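Local coordinates for putative peptide ABC-transport system periplasmic peptide-binding protein (Campylobacter jejuni, PDB 4OEV) that binds nickel outside the cytoplasm for an ABC-type importer, at residues A[236-241]-A[460-465]. Residues are numbered along the deposited sequence; the frame is centred on the assembly and turned at random.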
loop_
_atom_site.group_PDB
_atom_site.type_symbol
_atom_site.label_atom_id
_atom_site.label_comp_id
_atom_site.label_asym_id
_atom_site.label_seq_id
_atom_site.Cartn_x
_atom_site.Cartn_y
_atom_site.Cartn_z
ATOM N N GLU A 236 -9.197 -8.419 -10.627
ATOM C CA GLU A 236 -9.303 -7.072 -10.028
ATOM C C GLU A 236 -8.155 -6.190 -10.529
ATOM O O GLU A 236 -7.009 -6.625 -10.522
ATOM C CB GLU A 236 -9.277 -7.165 -8.506
ATOM C CG GLU A 236 -10.354 -8.092 -7.967
ATOM C CD GLU A 236 -11.178 -7.453 -6.862
ATOM O OE1 GLU A 236 -11.440 -6.229 -6.937
ATOM O OE2 GLU A 236 -11.566 -8.173 -5.908
ATOM N N LYS A 237 -8.476 -4.982 -10.989
ATOM C CA LYS A 237 -7.462 -4.007 -11.404
ATOM C C LYS A 237 -6.836 -3.441 -10.154
ATOM O O LYS A 237 -7.450 -3.504 -9.098
ATOM C CB LYS A 237 -8.072 -2.879 -12.242
ATOM C CG LYS A 237 -8.567 -3.312 -13.639
ATOM C CD LYS A 237 -7.385 -3.637 -14.588
ATOM C CE LYS A 237 -7.840 -4.152 -15.967
ATOM N NZ LYS A 237 -7.282 -5.519 -16.367
ATOM N N SER A 238 -5.612 -2.907 -10.239
ATOM C CA SER A 238 -5.022 -2.315 -9.032
ATOM C C SER A 238 -4.039 -1.223 -9.387
ATOM O O SER A 238 -3.532 -1.184 -10.506
ATOM C CB SER A 238 -4.305 -3.355 -8.186
ATOM O OG SER A 238 -2.923 -3.436 -8.554
ATOM N N ALA A 239 -3.699 -0.414 -8.396
ATOM C CA ALA A 239 -2.683 0.631 -8.556
ATOM C C ALA A 239 -1.343 0.123 -8.009
ATOM O O ALA A 239 -0.393 0.886 -7.791
ATOM C CB ALA A 239 -3.129 1.950 -7.842
ATOM N N ASP A 240 -1.285 -1.182 -7.758
ATOM C CA ASP A 240 -0.107 -1.801 -7.174
ATOM C C ASP A 240 0.975 -2.084 -8.221
ATOM O O ASP A 240 0.695 -2.768 -9.203
ATOM C CB ASP A 240 -0.521 -3.105 -6.501
ATOM C CG ASP A 240 0.571 -3.674 -5.634
ATOM O OD1 ASP A 240 1.563 -2.967 -5.357
ATOM O OD2 ASP A 240 0.418 -4.810 -5.182
ATOM N N TYR A 241 2.193 -1.588 -8.023
ATOM C CA TYR A 241 3.302 -1.931 -8.976
ATOM C C TYR A 241 4.463 -2.678 -8.296
ATOM O O TYR A 241 4.637 -2.608 -7.078
ATOM C CB TYR A 241 3.834 -0.662 -9.672
ATOM C CG TYR A 241 4.461 0.337 -8.699
ATOM C CD1 TYR A 241 5.775 0.165 -8.247
ATOM C CD2 TYR A 241 3.755 1.451 -8.261
ATOM C CE1 TYR A 241 6.345 1.072 -7.330
ATOM C CE2 TYR A 241 4.331 2.374 -7.363
ATOM C CZ TYR A 241 5.602 2.154 -6.896
ATOM O OH TYR A 241 6.172 3.028 -6.008
ATOM N N LEU A 460 0.149 -4.618 -11.425
ATOM C CA LEU A 460 -0.484 -5.931 -11.317
ATOM C C LEU A 460 -2.020 -5.919 -11.313
ATOM O O LEU A 460 -2.655 -5.004 -10.740
ATOM C CB LEU A 460 -0.010 -6.604 -10.036
ATOM C CG LEU A 460 1.467 -6.657 -9.791
ATOM C CD1 LEU A 460 1.672 -7.354 -8.461
ATOM C CD2 LEU A 460 2.165 -7.464 -10.947
ATOM N N ASP A 461 -2.620 -6.914 -11.966
ATOM C CA ASP A 461 -3.998 -7.268 -11.653
ATOM C C ASP A 461 -3.951 -8.307 -10.555
ATOM O O ASP A 461 -2.943 -8.994 -10.369
ATOM C CB ASP A 461 -4.759 -7.843 -12.837
ATOM C CG ASP A 461 -5.230 -6.803 -13.779
ATOM O OD1 ASP A 461 -4.983 -5.619 -13.500
ATOM O OD2 ASP A 461 -5.881 -7.167 -14.782
ATOM N N PHE A 462 -5.060 -8.454 -9.849
ATOM C CA PHE A 462 -5.120 -9.465 -8.813
ATOM C C PHE A 462 -6.208 -10.446 -9.149
ATOM O O PHE A 462 -7.217 -10.088 -9.754
ATOM C CB PHE A 462 -5.349 -8.832 -7.431
ATOM C CG PHE A 462 -4.095 -8.256 -6.844
ATOM C CD1 PHE A 462 -3.228 -9.066 -6.130
ATOM C CD2 PHE A 462 -3.786 -6.925 -7.018
ATOM C CE1 PHE A 462 -2.026 -8.574 -5.610
ATOM C CE2 PHE A 462 -2.571 -6.410 -6.494
ATOM C CZ PHE A 462 -1.712 -7.227 -5.788
ATOM N N ALA A 463 -5.983 -11.692 -8.752
ATOM C CA ALA A 463 -6.978 -12.726 -8.949
ATOM C C ALA A 463 -7.568 -13.110 -7.600
ATOM O O ALA A 463 -6.894 -13.732 -6.775
ATOM C CB ALA A 463 -6.347 -13.975 -9.673
ATOM N N LEU A 464 -8.821 -12.712 -7.368
ATOM C CA LEU A 464 -9.531 -13.156 -6.181
ATOM C C LEU A 464 -10.148 -14.507 -6.446
ATOM O O LEU A 464 -11.096 -14.643 -7.247
ATOM C CB LEU A 464 -10.615 -12.138 -5.751
ATOM C CG LEU A 464 -11.525 -12.586 -4.599
ATOM C CD1 LEU A 464 -10.741 -13.126 -3.408
ATOM C CD2 LEU A 464 -12.419 -11.391 -4.176
ATOM N N VAL A 465 -9.639 -15.521 -5.769
ATOM C CA VAL A 465 -10.201 -16.844 -6.014
ATOM C C VAL A 465 -11.146 -17.235 -4.894
ATOM O O VAL A 465 -10.776 -17.203 -3.722
ATOM C CB VAL A 465 -9.151 -17.930 -6.151
ATOM C CG1 VAL A 465 -9.843 -19.244 -6.426
ATOM C CG2 VAL A 465 -8.165 -17.586 -7.267
HETATM O O HOH W 1 -3.996 -3.515 -12.488
#
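Leu-460 opens the pairing through its backbone: its N donates to Asp-240 O at 2.9 Å, nearly along the C=O axis, while its own O takes a bond from the hydroxyl of Ser-238, with OG at 2.7 Å from Leu-460 O. That hydroxyl also accepts from Asp-240 N, closing an ST turn, so one serine both shapes the loop and ties it to the strand. Beside it a water bridges the gap, accepting from Ser-238 N and lying within hydrogen-bonding distance of Leu-460 O and Asp-461 OD1. Asp-461 runs alongside Lys-237, the two side chains pointing the same way; the lysine chain, which leaves its backbone pointing away and is bent at chi2 (-71°) and chi4 (-123°), returns NZ to 2.7 Å from Asp-461 OD2, on that oxygen's syn lone pair. Arg-235 forms a second salt bridge to the same oxygen. Phe-462 forms an antiparallel hydrogen-bonded pair with Glu-236: Phe-462 N lies 2.8 Å from Glu-236 O and Glu-236 N 2.7 Å from Phe-462 O. The phenyl ring offers its edge to the loop, CD2 and CE2 meeting Ser-238 and CZ lying 3.3 Å from Asp-240 OD2, with carboxylate and ring nearly coplanar (8°). Asp-240 is itself held by Arg-242 and His-481 N, and its OD1 bonds to ND1 of His-480; as His-480 and His-481 are nickel ligands, it acts as a second-shell residue that probably orients and polarises an imidazole. Farther on, Leu-464 CD2 packs beside Glu-236 OE2. The turn between strands 231-236 and 241-246 lies against the long strand 454-467, with which both pair antiparallel, and Leu-216 of strand 214-216 packs against Phe-462 and Leu-464.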